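Local coordinates for putative polyphosphate kinase 2 family protein (Arthrobacter aurescens, PDB 3RHF), which probably acts as a polyphosphate kinase, transferring phosphoryl groups between polyphosphate and nucleotides as members of the PPK2 family do, at residues A[56-60]-A[258-262]; A[81-87]-A[185-189]; A[103-109]-A[134-140]; A[146-152]-A[223-228]. All coordinates share one frame. Numbering follows the deposited sequence.

Contact 1. Residues A[56-60]-A[258-262]; sequences RLAEL and QQLLL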
loop_
_atom_site.group_PDB
_atom_site.type_symbol
_atom_site.label_atom_id
_atom_site.label_comp_id
_atom_site.label_asym_id
_atom_site.label_seq_id
_atom_site.Cartn_x
_atom_site.Cartn_y
_atom_site.Cartn_z
ATOM N N ARG A 56 -12.580 -10.430 -3.693
ATOM C CA ARG A 56 -12.235 -11.698 -3.058
ATOM C C ARG A 56 -10.935 -11.644 -2.223
ATOM O O ARG A 56 -10.886 -12.183 -1.102
ATOM C CB ARG A 56 -12.104 -12.780 -4.099
ATOM C CG ARG A 56 -13.416 -13.116 -4.790
ATOM C CD ARG A 56 -13.141 -14.133 -5.866
ATOM N NE ARG A 56 -14.202 -14.137 -6.837
ATOM C CZ ARG A 56 -14.153 -14.722 -8.026
ATOM N NH1 ARG A 56 -13.078 -15.399 -8.421
ATOM N NH2 ARG A 56 -15.214 -14.634 -8.814
ATOM N N LEU A 57 -9.890 -11.025 -2.800
ATOM C CA LEU A 57 -8.605 -10.888 -2.160
ATOM C C LEU A 57 -8.728 -10.019 -0.893
ATOM O O LEU A 57 -8.205 -10.386 0.135
ATOM C CB LEU A 57 -7.600 -10.299 -3.143
ATOM C CG LEU A 57 -6.114 -10.255 -2.759
ATOM C CD1 LEU A 57 -5.587 -11.638 -2.539
ATOM C CD2 LEU A 57 -5.194 -9.551 -3.833
ATOM N N ALA A 58 -9.457 -8.903 -0.973
ATOM C CA ALA A 58 -9.696 -8.045 0.199
ATOM C C ALA A 58 -10.330 -8.859 1.348
ATOM O O ALA A 58 -9.904 -8.795 2.473
ATOM C CB ALA A 58 -10.559 -6.844 -0.164
ATOM N N GLU A 59 -11.318 -9.672 1.045
ATOM C CA GLU A 59 -11.921 -10.484 2.077
ATOM C C GLU A 59 -10.916 -11.482 2.612
ATOM O O GLU A 59 -10.781 -11.625 3.797
ATOM C CB GLU A 59 -13.191 -11.183 1.599
ATOM C CG GLU A 59 -13.711 -12.203 2.597
ATOM C CD GLU A 59 -15.174 -12.664 2.386
ATOM O OE1 GLU A 59 -15.773 -12.436 1.301
ATOM O OE2 GLU A 59 -15.741 -13.279 3.336
ATOM N N LEU A 60 -10.204 -12.183 1.758
ATOM C CA LEU A 60 -9.382 -13.264 2.260
ATOM C C LEU A 60 -8.103 -12.786 2.990
ATOM O O LEU A 60 -7.610 -13.448 3.870
ATOM C CB LEU A 60 -9.022 -14.205 1.144
ATOM C CG LEU A 60 -10.020 -15.259 0.702
ATOM C CD1 LEU A 60 -9.492 -15.788 -0.574
ATOM C CD2 LEU A 60 -10.127 -16.335 1.739
ATOM N N GLN A 258 -3.099 -12.782 -9.436
ATOM C CA GLN A 258 -4.151 -12.732 -8.416
ATOM C C GLN A 258 -4.785 -14.069 -8.098
ATOM O O GLN A 258 -5.033 -14.364 -6.922
ATOM C CB GLN A 258 -5.205 -11.616 -8.646
ATOM C CG GLN A 258 -4.769 -10.413 -7.829
ATOM C CD GLN A 258 -5.639 -9.193 -7.916
ATOM O OE1 GLN A 258 -5.134 -8.093 -8.170
ATOM N NE2 GLN A 258 -6.943 -9.349 -7.634
ATOM N N GLN A 259 -5.006 -14.907 -9.100
ATOM C CA GLN A 259 -5.690 -16.192 -8.833
ATOM C C GLN A 259 -4.773 -17.096 -8.072
ATOM O O GLN A 259 -5.213 -17.874 -7.245
ATOM C CB GLN A 259 -6.196 -16.875 -10.103
ATOM C CG GLN A 259 -7.290 -17.919 -9.877
ATOM C CD GLN A 259 -8.568 -17.336 -9.318
ATOM O OE1 GLN A 259 -9.142 -16.386 -9.852
ATOM N NE2 GLN A 259 -9.031 -17.908 -8.235
ATOM N N LEU A 260 -3.479 -16.950 -8.289
ATOM C CA LEU A 260 -2.478 -17.731 -7.527
ATOM C C LEU A 260 -2.523 -17.425 -6.043
ATOM O O LEU A 260 -2.497 -18.339 -5.204
ATOM C CB LEU A 260 -1.072 -17.451 -8.063
ATOM C CG LEU A 260 -0.616 -18.287 -9.263
ATOM C CD1 LEU A 260 0.733 -17.778 -9.694
ATOM C CD2 LEU A 260 -0.539 -19.810 -8.996
ATOM N N LEU A 261 -2.567 -16.124 -5.758
ATOM C CA LEU A 261 -2.796 -15.606 -4.418
ATOM C C LEU A 261 -4.051 -16.113 -3.781
ATOM O O LEU A 261 -4.011 -16.564 -2.656
ATOM C CB LEU A 261 -2.905 -14.104 -4.463
ATOM C CG LEU A 261 -1.805 -13.288 -3.855
ATOM C CD1 LEU A 261 -0.407 -13.903 -4.053
ATOM C CD2 LEU A 261 -1.874 -11.917 -4.489
ATOM N N LEU A 262 -5.174 -16.006 -4.492
ATOM C CA LEU A 262 -6.487 -16.438 -3.922
ATOM C C LEU A 262 -6.531 -17.934 -3.642
ATOM O O LEU A 262 -7.106 -18.343 -2.646
ATOM C CB LEU A 262 -7.688 -16.065 -4.821
ATOM C CG LEU A 262 -7.849 -14.553 -5.021
ATOM C CD1 LEU A 262 -8.584 -14.226 -6.348
ATOM C CD2 LEU A 262 -8.557 -13.875 -3.864
HETATM O O HOH W 1 -11.221 -17.048 -6.908
#
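Two helices pack side by side in one helical layer of the three-layer alpha/beta/alpha sandwich. Segment 56-60 is part of helix 43-69 and segment 258-262 is part of helix 250-266. The short segments run nearly alongside each other, with axes 10.4 Å apart at closest and N-to-C directions differing by 30°. No direct hydrogen bond joins the two segments.

Gln258 starts the second segment. Its CG lies 4.1 Å from Leu57 CD2. Its OE1 is hydrogen-bonded to His94, while NE2 reaches Asp54, just before the first segment on helix 43-69. Gln259 has its CA-to-CB bond pointing away, but its side chain folds back toward the first helix. Water 1 accepts hydrogen bonds from Gln259 NE2 at 2.7 Å and Arg56 NH1 at 2.9 Å, so it bridges the two helices at the edge of the contact. Gln53, also on helix 43-69, is bonded to Gln259 OE1, and Glu11 forms a salt bridge with Arg56. Leu261 then sets its CB 4.1 Å from Leu57 CD1. It also touches Leu76 and Leu78 of strand 75-82, which ties the helix pair to the sheet.

Leu262 makes the main contact. Its CD2 lies against Arg56, Leu57 and Leu60. It is 3.7 Å from Arg56 CB, 3.9 Å from Leu60 CD1, 3.8 Å from Leu57 CB and 3.3 Å from Leu57 N.

Contact 2. Residues A[81-87]-A[185-189]; sequences QAMDTAG and MLNIS. With PO4 (phosphate ion), chain I.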
loop_
_atom_site.group_PDB
_atom_site.type_symbol
_atom_site.label_atom_id
_atom_site.label_comp_id
_atom_site.label_asym_id
_atom_site.label_seq_id
_atom_site.Cartn_x
_atom_site.Cartn_y
_atom_site.Cartn_z
ATOM N N GLN A 81 9.692 -12.186 -9.604
ATOM C CA GLN A 81 10.887 -11.894 -10.416
ATOM C C GLN A 81 10.478 -11.713 -11.852
ATOM O O GLN A 81 9.545 -12.393 -12.335
ATOM C CB GLN A 81 11.869 -13.054 -10.349
ATOM C CG GLN A 81 12.461 -13.324 -8.958
ATOM C CD GLN A 81 13.551 -12.380 -8.620
ATOM O OE1 GLN A 81 13.840 -12.153 -7.463
ATOM N NE2 GLN A 81 14.156 -11.805 -9.621
ATOM N N ALA A 82 11.175 -10.806 -12.535
ATOM C CA ALA A 82 10.989 -10.577 -13.955
ATOM C C ALA A 82 12.022 -9.601 -14.494
ATOM O O ALA A 82 12.550 -8.815 -13.754
ATOM C CB ALA A 82 9.604 -10.055 -14.241
HETATM N N MSE A 83 12.255 -9.632 -15.800
HETATM C CA MSE A 83 13.071 -8.645 -16.478
HETATM C C MSE A 83 12.361 -7.286 -16.454
HETATM O O MSE A 83 11.122 -7.227 -16.308
HETATM C CB MSE A 83 13.285 -9.084 -17.938
HETATM C CG MSE A 83 13.903 -10.470 -18.103
HETATM SE SE MSE A 83 15.720 -10.645 -17.323
HETATM C CE MSE A 83 16.621 -9.205 -18.327
ATOM N N ASP A 84 13.127 -6.204 -16.612
ATOM C CA ASP A 84 12.556 -4.875 -16.493
ATOM C C ASP A 84 11.569 -4.703 -17.600
ATOM O O ASP A 84 11.748 -5.292 -18.662
ATOM C CB ASP A 84 13.607 -3.753 -16.538
ATOM C CG ASP A 84 14.440 -3.646 -15.226
ATOM O OD1 ASP A 84 13.965 -4.030 -14.126
ATOM O OD2 ASP A 84 15.598 -3.171 -15.296
ATOM N N THR A 85 10.506 -3.920 -17.365
ATOM C CA THR A 85 9.466 -3.768 -18.365
ATOM C C THR A 85 8.390 -4.855 -18.243
ATOM O O THR A 85 7.267 -4.657 -18.704
ATOM C CB THR A 85 10.169 -3.759 -19.779
ATOM O OG1 THR A 85 10.189 -2.417 -20.280
ATOM C CG2 THR A 85 9.567 -4.701 -20.724
ATOM N N ALA A 86 8.696 -5.996 -17.623
ATOM C CA ALA A 86 7.742 -7.149 -17.595
ATOM C C ALA A 86 6.483 -6.875 -16.756
ATOM O O ALA A 86 5.521 -7.647 -16.784
ATOM C CB ALA A 86 8.411 -8.379 -17.090
ATOM N N GLY A 87 6.515 -5.794 -15.972
ATOM C CA GLY A 87 5.365 -5.372 -15.193
ATOM C C GLY A 87 5.285 -5.818 -13.740
ATOM O O GLY A 87 4.179 -5.959 -13.228
HETATM N N MSE A 185 7.252 -15.917 -11.699
HETATM C CA MSE A 185 8.136 -15.262 -12.682
HETATM C C MSE A 185 7.306 -14.763 -13.835
HETATM O O MSE A 185 6.602 -15.522 -14.493
HETATM C CB MSE A 185 9.220 -16.188 -13.156
HETATM C CG MSE A 185 10.297 -15.449 -13.998
HETATM SE SE MSE A 185 10.252 -16.034 -15.894
HETATM C CE MSE A 185 11.857 -15.037 -16.578
ATOM N N LEU A 186 7.366 -13.468 -14.060
ATOM C CA LEU A 186 6.668 -12.873 -15.194
ATOM C C LEU A 186 7.539 -12.935 -16.442
ATOM O O LEU A 186 8.571 -12.292 -16.499
ATOM C CB LEU A 186 6.317 -11.397 -14.916
ATOM C CG LEU A 186 5.528 -11.107 -13.669
ATOM C CD1 LEU A 186 5.406 -9.621 -13.603
ATOM C CD2 LEU A 186 4.188 -11.821 -13.731
ATOM N N ASN A 187 7.088 -13.662 -17.451
ATOM C CA ASN A 187 7.904 -13.976 -18.609
ATOM C C ASN A 187 7.412 -13.177 -19.851
ATOM O O ASN A 187 6.284 -13.344 -20.355
ATOM C CB ASN A 187 7.825 -15.484 -18.808
ATOM C CG ASN A 187 8.705 -16.000 -19.911
ATOM O OD1 ASN A 187 9.896 -15.677 -20.011
ATOM N ND2 ASN A 187 8.149 -16.889 -20.697
ATOM N N ILE A 188 8.247 -12.271 -20.320
ATOM C CA ILE A 188 7.963 -11.604 -21.585
ATOM C C ILE A 188 9.026 -11.998 -22.573
ATOM O O ILE A 188 10.142 -12.384 -22.183
ATOM C CB ILE A 188 7.867 -10.074 -21.463
ATOM C CG1 ILE A 188 9.196 -9.461 -20.963
ATOM C CG2 ILE A 188 6.656 -9.716 -20.560
ATOM C CD1 ILE A 188 9.185 -7.939 -20.829
ATOM N N SER A 189 8.659 -11.932 -23.847
ATOM C CA SER A 189 9.587 -12.212 -24.942
ATOM C C SER A 189 10.583 -11.074 -25.104
ATOM O O SER A 189 10.289 -9.925 -24.755
ATOM C CB SER A 189 8.829 -12.406 -26.241
ATOM O OG SER A 189 8.297 -11.182 -26.674
HETATM P P PO4 I . 9.010 -3.886 -14.233
HETATM O O1 PO4 I . 10.302 -3.108 -14.659
HETATM O O2 PO4 I . 7.903 -3.452 -15.307
HETATM O O3 PO4 I . 9.177 -5.440 -14.223
HETATM O O4 PO4 I . 8.631 -3.444 -12.784
#
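This is the P-loop (Walker A) region of the nucleotide-binding fold, where strand 75-82 turns into the loop and strand 179-187 runs parallel beside it. Gln81 pairs with Met185, and Leu186 N donates to Gln81 O at 3.0 Å.

Beyond the strands the chain curls into a type II turn from Met83 to Ala86, closed by Ala86 N to Met83 O at 3.0 Å. Leu186 and Ile188 fill the hollows of this curl. Ile188 CD1 wedges between Thr85 CG2 at 3.3 Å and Ala86 CB at 3.8 Å. Leu186 CD1 reaches Ala86 O at 3.7 Å and Gly87 C at 3.8 Å, while its CB meets Ala82 CB at 3.6 Å. Small alanines leave room for these larger residues. At Gly87, phi is 96°, and a CB would jam against the carbonyl O of Ala86.

The loop cradles a phosphate ion, probably from the crystallisation liquor. Thr85 N reaches its O1 and Gly87 N its O2, both at 2.8 Å. Lys88 NZ and Gly89 N also bind it. Backbone N-H groups and the Lys88 charge imply a loop shaped to hold phosphate, consistent with a nucleotide or polyphosphate site.

Contact 3. Residues A[103-109]-A[134-140]; sequences GVQLTAF and MVGVFDR
A backbone hydrogen-bond ladder joins parallel strands 104-108 and 135-139. Val135 N donates to Gly103 O (3.0 Å), Gln105 N to Val135 O (2.9 Å), Val137 N to Gln105 O (2.8 Å), Thr107 N to Val137 O (2.8 Å) and Asp139 N to Thr107 O (2.9 Å). Phe109 N to Asp139 O, 3.1 Å, is a weak last rung. Water 2 joins Phe109 O and Asp139 O (2.8 Å each) and Arg140 NH2 (2.5 Å); Arg140 NH1 forms a salt bridge with Asp84.

Both strands are extended; Arg140 has phi 64°. The register runs from Val104-Val135 to Ala108-Asp139, with axes 4.6 Å apart at 11°. Val104, Leu106, Ala108, Val135, Val137 and Asp139 share one face, where Leu106 CD1 (t, p) meets Val137 CG1 at 3.7 Å. Gln105, Thr107 and Phe138 point to the other. Selenomethionine Met134 (all m) puts CE 3.3 Å from Gln105 CG. Phe109 (chi1 m, chi2 -75°) turns its edge to the face of Phe138 (chi1 m, chi2 -1°), a T-shaped pair with centroids 5.0 Å apart, planes at 84°.

Pro101 of the second subunit packs on Leu106. Apolar residues leading to Asp139 are consistent with a P-loop kinase Walker B strand.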
loop_
_atom_site.group_PDB
_atom_site.type_symbol
_atom_site.label_atom_id
_atom_site.label_comp_id
_atom_site.label_asym_id
_atom_site.label_seq_id
_atom_site.Cartn_x
_atom_site.Cartn_y
_atom_site.Cartn_z
ATOM N N GLY A 103 -2.130 -4.680 6.489
ATOM C CA GLY A 103 -2.040 -6.167 6.456
ATOM C C GLY A 103 -0.973 -6.696 5.497
ATOM O O GLY A 103 -0.845 -7.900 5.327
ATOM N N VAL A 104 -0.175 -5.768 4.948
ATOM C CA VAL A 104 0.800 -6.059 3.891
ATOM C C VAL A 104 2.158 -5.526 4.200
ATOM O O VAL A 104 2.267 -4.406 4.671
ATOM C CB VAL A 104 0.359 -5.413 2.549
ATOM C CG1 VAL A 104 1.391 -5.612 1.473
ATOM C CG2 VAL A 104 -0.949 -6.014 2.110
ATOM N N GLN A 105 3.192 -6.315 3.943
ATOM C CA GLN A 105 4.625 -5.869 4.132
ATOM C C GLN A 105 5.250 -6.021 2.753
ATOM O O GLN A 105 5.523 -7.131 2.305
ATOM C CB GLN A 105 5.435 -6.642 5.236
ATOM C CG GLN A 105 4.565 -6.997 6.486
ATOM C CD GLN A 105 5.269 -7.562 7.766
ATOM O OE1 GLN A 105 5.133 -8.762 8.124
ATOM N NE2 GLN A 105 5.917 -6.683 8.489
ATOM N N LEU A 106 5.355 -4.905 2.043
ATOM C CA LEU A 106 5.993 -4.873 0.756
ATOM C C LEU A 106 7.485 -4.485 0.916
ATOM O O LEU A 106 7.810 -3.528 1.601
ATOM C CB LEU A 106 5.305 -3.843 -0.114
ATOM C CG LEU A 106 6.078 -3.420 -1.349
ATOM C CD1 LEU A 106 6.220 -4.681 -2.240
ATOM C CD2 LEU A 106 5.293 -2.287 -2.030
ATOM N N THR A 107 8.371 -5.235 0.270
ATOM C CA THR A 107 9.741 -4.825 0.089
ATOM C C THR A 107 10.132 -4.932 -1.406
ATOM O O THR A 107 9.968 -5.970 -2.021
ATOM C CB THR A 107 10.713 -5.707 0.938
ATOM O OG1 THR A 107 10.339 -5.654 2.329
ATOM C CG2 THR A 107 12.154 -5.212 0.774
ATOM N N ALA A 108 10.623 -3.840 -1.970
ATOM C CA ALA A 108 11.286 -3.814 -3.276
ATOM C C ALA A 108 12.796 -3.756 -3.029
ATOM O O ALA A 108 13.370 -2.682 -2.737
ATOM C CB ALA A 108 10.819 -2.587 -4.078
ATOM N N PHE A 109 13.424 -4.922 -3.100
ATOM C CA PHE A 109 14.872 -5.055 -2.926
ATOM C C PHE A 109 15.626 -4.317 -4.029
ATOM O O PHE A 109 15.391 -4.520 -5.216
ATOM C CB PHE A 109 15.282 -6.533 -2.857
ATOM C CG PHE A 109 14.833 -7.231 -1.574
ATOM C CD1 PHE A 109 15.486 -6.993 -0.370
ATOM C CD2 PHE A 109 13.736 -8.079 -1.573
ATOM C CE1 PHE A 109 15.075 -7.602 0.810
ATOM C CE2 PHE A 109 13.305 -8.678 -0.412
ATOM C CZ PHE A 109 13.983 -8.448 0.791
HETATM N N MSE A 134 0.268 -11.683 8.121
HETATM C CA MSE A 134 0.588 -10.691 7.123
HETATM C C MSE A 134 0.729 -11.303 5.740
HETATM O O MSE A 134 0.998 -12.506 5.610
HETATM C CB MSE A 134 1.854 -9.960 7.482
HETATM C CG MSE A 134 1.866 -9.284 8.868
HETATM SE SE MSE A 134 0.690 -7.721 8.954
HETATM C CE MSE A 134 1.668 -6.414 7.880
ATOM N N VAL A 135 0.480 -10.478 4.707
ATOM C CA VAL A 135 0.834 -10.832 3.327
ATOM C C VAL A 135 2.074 -10.082 2.991
ATOM O O VAL A 135 2.103 -8.864 2.985
ATOM C CB VAL A 135 -0.257 -10.447 2.305
ATOM C CG1 VAL A 135 0.259 -10.667 0.892
ATOM C CG2 VAL A 135 -1.575 -11.279 2.571
ATOM N N GLY A 136 3.127 -10.798 2.744
ATOM C CA GLY A 136 4.383 -10.148 2.364
ATOM C C GLY A 136 4.534 -10.155 0.862
ATOM O O GLY A 136 4.221 -11.179 0.191
ATOM N N VAL A 137 4.989 -9.029 0.311
ATOM C CA VAL A 137 5.289 -8.980 -1.118
ATOM C C VAL A 137 6.722 -8.567 -1.334
ATOM O O VAL A 137 7.150 -7.494 -0.886
ATOM C CB VAL A 137 4.320 -8.072 -1.890
ATOM C CG1 VAL A 137 4.811 -7.914 -3.346
ATOM C CG2 VAL A 137 2.878 -8.619 -1.813
ATOM N N PHE A 138 7.449 -9.450 -2.027
ATOM C CA PHE A 138 8.828 -9.211 -2.479
ATOM C C PHE A 138 8.863 -8.882 -3.996
ATOM O O PHE A 138 8.718 -9.777 -4.859
ATOM C CB PHE A 138 9.720 -10.443 -2.236
ATOM C CG PHE A 138 10.158 -10.676 -0.785
ATOM C CD1 PHE A 138 9.807 -9.824 0.257
ATOM C CD2 PHE A 138 10.956 -11.778 -0.494
ATOM C CE1 PHE A 138 10.246 -10.079 1.600
ATOM C CE2 PHE A 138 11.365 -12.057 0.817
ATOM C CZ PHE A 138 11.010 -11.205 1.866
ATOM N N ASP A 139 9.008 -7.584 -4.287
ATOM C CA ASP A 139 9.399 -7.116 -5.616
ATOM C C ASP A 139 10.933 -7.242 -5.761
ATOM O O ASP A 139 11.696 -6.445 -5.221
ATOM C CB ASP A 139 8.907 -5.682 -5.860
ATOM C CG ASP A 139 9.242 -5.150 -7.246
ATOM O OD1 ASP A 139 10.020 -5.809 -7.933
ATOM O OD2 ASP A 139 8.736 -4.072 -7.659
ATOM N N ARG A 140 11.325 -8.254 -6.544
ATOM C CA ARG A 140 12.647 -8.875 -6.519
ATOM C C ARG A 140 12.868 -9.535 -5.161
ATOM O O ARG A 140 12.126 -9.267 -4.229
ATOM C CB ARG A 140 13.762 -7.892 -6.850
ATOM C CG ARG A 140 13.624 -7.243 -8.190
ATOM C CD ARG A 140 14.719 -6.216 -8.329
ATOM N NE ARG A 140 14.710 -5.564 -9.624
ATOM C CZ ARG A 140 14.001 -4.482 -9.941
ATOM N NH1 ARG A 140 14.100 -4.005 -11.178
ATOM N NH2 ARG A 140 13.195 -3.876 -9.057
HETATM O O HOH W 2 12.996 -4.363 -6.580
#

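Contact 4. Residues A[146-152]-A[223-228]; sequences VLIHRVH and DYMDAY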
loop_
_atom_site.group_PDB
_atom_site.type_symbol
_atom_site.label_atom_id
_atom_site.label_comp_id
_atom_site.label_asym_id
_atom_site.label_seq_id
_atom_site.Cartn_x
_atom_site.Cartn_y
_atom_site.Cartn_z
ATOM N N VAL A 146 21.166 -15.330 -7.454
ATOM C CA VAL A 146 21.560 -16.360 -8.418
ATOM C C VAL A 146 21.187 -16.057 -9.879
ATOM O O VAL A 146 21.183 -16.972 -10.712
ATOM C CB VAL A 146 20.989 -17.725 -8.051
ATOM C CG1 VAL A 146 21.513 -18.120 -6.716
ATOM C CG2 VAL A 146 19.460 -17.727 -8.104
ATOM N N LEU A 147 20.870 -14.801 -10.182
ATOM C CA LEU A 147 20.511 -14.405 -11.552
ATOM C C LEU A 147 21.529 -13.389 -12.084
ATOM O O LEU A 147 22.355 -13.718 -12.886
ATOM C CB LEU A 147 19.088 -13.826 -11.640
ATOM C CG LEU A 147 17.985 -14.817 -11.293
ATOM C CD1 LEU A 147 16.707 -14.101 -10.948
ATOM C CD2 LEU A 147 17.785 -15.849 -12.408
ATOM N N ILE A 148 21.453 -12.153 -11.618
ATOM C CA ILE A 148 22.322 -11.127 -12.087
ATOM C C ILE A 148 23.764 -11.612 -11.819
ATOM O O ILE A 148 24.609 -11.601 -12.706
ATOM C CB ILE A 148 21.921 -9.725 -11.477
ATOM C CG1 ILE A 148 22.600 -8.581 -12.247
ATOM C CG2 ILE A 148 22.280 -9.590 -10.043
ATOM C CD1 ILE A 148 21.965 -7.158 -11.987
ATOM N N HIS A 149 24.011 -12.130 -10.624
ATOM C CA HIS A 149 25.351 -12.574 -10.243
ATOM C C HIS A 149 25.846 -13.684 -11.163
ATOM O O HIS A 149 27.017 -13.755 -11.484
ATOM C CB HIS A 149 25.351 -13.067 -8.794
ATOM C CG HIS A 149 25.256 -11.974 -7.768
ATOM N ND1 HIS A 149 26.191 -11.814 -6.762
ATOM C CD2 HIS A 149 24.334 -11.002 -7.582
ATOM C CE1 HIS A 149 25.850 -10.789 -6.001
ATOM N NE2 HIS A 149 24.732 -10.273 -6.482
ATOM N N ARG A 150 24.954 -14.556 -11.598
ATOM C CA ARG A 150 25.361 -15.604 -12.508
ATOM C C ARG A 150 25.791 -15.018 -13.850
ATOM O O ARG A 150 26.944 -15.149 -14.252
ATOM C CB ARG A 150 24.228 -16.585 -12.690
ATOM C CG ARG A 150 24.592 -17.737 -13.571
ATOM C CD ARG A 150 23.527 -18.777 -13.457
ATOM N NE ARG A 150 23.927 -20.060 -13.990
ATOM C CZ ARG A 150 23.961 -20.366 -15.287
ATOM N NH1 ARG A 150 23.631 -19.470 -16.245
ATOM N NH2 ARG A 150 24.305 -21.595 -15.632
ATOM N N VAL A 151 24.852 -14.353 -14.514
ATOM C CA VAL A 151 25.072 -13.696 -15.786
ATOM C C VAL A 151 26.420 -12.996 -15.862
ATOM O O VAL A 151 27.159 -13.189 -16.819
ATOM C CB VAL A 151 24.002 -12.653 -16.059
ATOM C CG1 VAL A 151 24.274 -11.922 -17.394
ATOM C CG2 VAL A 151 22.644 -13.303 -16.098
ATOM N N HIS A 152 26.730 -12.192 -14.858
ATOM C CA HIS A 152 27.929 -11.359 -14.874
ATOM C C HIS A 152 29.180 -11.959 -14.193
ATOM O O HIS A 152 30.146 -11.251 -13.917
ATOM C CB HIS A 152 27.581 -9.983 -14.318
ATOM C CG HIS A 152 26.711 -9.189 -15.241
ATOM N ND1 HIS A 152 25.610 -8.485 -14.811
ATOM C CD2 HIS A 152 26.774 -9.008 -16.584
ATOM C CE1 HIS A 152 25.037 -7.893 -15.842
ATOM N NE2 HIS A 152 25.720 -8.199 -16.933
ATOM N N ASP A 223 21.461 -15.164 -21.523
ATOM C CA ASP A 223 22.161 -15.579 -20.298
ATOM C C ASP A 223 21.150 -15.528 -19.108
ATOM O O ASP A 223 21.001 -16.504 -18.337
ATOM C CB ASP A 223 23.384 -14.676 -20.002
ATOM C CG ASP A 223 24.534 -14.781 -21.068
ATOM O OD1 ASP A 223 24.935 -15.917 -21.418
ATOM O OD2 ASP A 223 25.063 -13.718 -21.530
ATOM N N TYR A 224 20.414 -14.412 -19.009
ATOM C CA TYR A 224 19.320 -14.304 -18.062
ATOM C C TYR A 224 18.292 -15.394 -18.219
ATOM O O TYR A 224 17.914 -15.967 -17.243
ATOM C CB TYR A 224 18.639 -12.957 -18.156
ATOM C CG TYR A 224 19.313 -11.836 -17.404
ATOM C CD1 TYR A 224 19.199 -11.711 -16.013
ATOM C CD2 TYR A 224 20.036 -10.875 -18.082
ATOM C CE1 TYR A 224 19.829 -10.643 -15.325
ATOM C CE2 TYR A 224 20.641 -9.832 -17.417
ATOM C CZ TYR A 224 20.539 -9.707 -16.051
ATOM O OH TYR A 224 21.154 -8.622 -15.468
HETATM N N MSE A 225 17.808 -15.690 -19.412
HETATM C CA MSE A 225 16.883 -16.820 -19.534
HETATM C C MSE A 225 17.465 -18.138 -19.023
HETATM O O MSE A 225 16.739 -18.978 -18.480
HETATM C CB MSE A 225 16.445 -17.052 -20.977
HETATM C CG MSE A 225 15.491 -15.988 -21.588
HETATM SE SE MSE A 225 14.008 -15.318 -20.463
HETATM C CE MSE A 225 14.928 -13.862 -19.504
ATOM N N ASP A 226 18.774 -18.329 -19.228
ATOM C CA ASP A 226 19.466 -19.543 -18.759
ATOM C C ASP A 226 19.523 -19.561 -17.197
ATOM O O ASP A 226 19.275 -20.592 -16.544
ATOM C CB ASP A 226 20.868 -19.675 -19.428
ATOM C CG ASP A 226 21.529 -21.018 -19.148
ATOM O OD1 ASP A 226 20.948 -22.055 -19.538
ATOM O OD2 ASP A 226 22.623 -21.054 -18.514
ATOM N N ALA A 227 19.857 -18.407 -16.630
ATOM C CA ALA A 227 19.928 -18.251 -15.196
ATOM C C ALA A 227 18.596 -18.625 -14.559
ATOM O O ALA A 227 18.550 -19.343 -13.559
ATOM C CB ALA A 227 20.290 -16.827 -14.850
ATOM N N TYR A 228 17.518 -18.137 -15.157
ATOM C CA TYR A 228 16.204 -18.398 -14.639
ATOM C C TYR A 228 15.934 -19.878 -14.703
ATOM O O TYR A 228 15.473 -20.477 -13.733
ATOM C CB TYR A 228 15.122 -17.601 -15.414
ATOM C CG TYR A 228 14.852 -16.243 -14.780
ATOM C CD1 TYR A 228 14.124 -16.142 -13.604
ATOM C CD2 TYR A 228 15.362 -15.067 -15.331
ATOM C CE1 TYR A 228 13.905 -14.925 -13.010
ATOM C CE2 TYR A 228 15.131 -13.826 -14.714
ATOM C CZ TYR A 228 14.404 -13.775 -13.547
ATOM O OH TYR A 228 14.163 -12.571 -12.893
#
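Segment 146-152 holds the short helix 148-151, and His152 leaves helical geometry at its end. Segment 223-228 is fully helical, within helix 221-235. The short helix and the residues leading into it, which follow strand 135-139, pack on helix 221-235 at the periphery of the P-loop-type alpha/beta fold. CA atoms come within 5.3 Å at Leu147 and Ala227 and 5.7 Å at Val151 and Asp223. Ala227, with its small side chain, permits the first approach.

Arg150 forms a salt bridge at the exposed edge, with NH1 2.9 Å from Asp226 OD2. A second bond, from Arg150 NH2 to the same OD2, is weak at 3.4 Å.

Further in, two tyrosine rings receive aliphatic groups over their faces. Val151 CG2 sits 3.8 Å from the centroid of the Tyr224 ring, a CH-pi contact. Leu147 CD2 touches Ala227 CB at 3.6 Å and makes the second CH-pi contact, 3.7 Å from the centroid of the Tyr228 ring and only 8° off its normal.

Contacts 2 and 3 belong to the same parallel sheet. Contact 3 has the regular backbone ladder, while contact 2 trades most of it for a phosphate-binding loop. They meet through a salt bridge, Asp84 OD1 to Arg140 NH1 at 3.0 Å. Contacts 1 and 4 pair helices, on opposite sides of the chain's centre. Contact 3 lies nearest that centre, contacts 1 and 2 somewhat farther, and contact 4 farthest out, with a salt bridge at its exposed edge. Contact 1 is mostly leucine packing with one bridging water; contact 4 adds CH-pi contacts. Contact 4 also reaches contact 2, where Met185 CE lies 3.7 Å from Tyr228 CG. Contact 3 alone is touched by the second subunit.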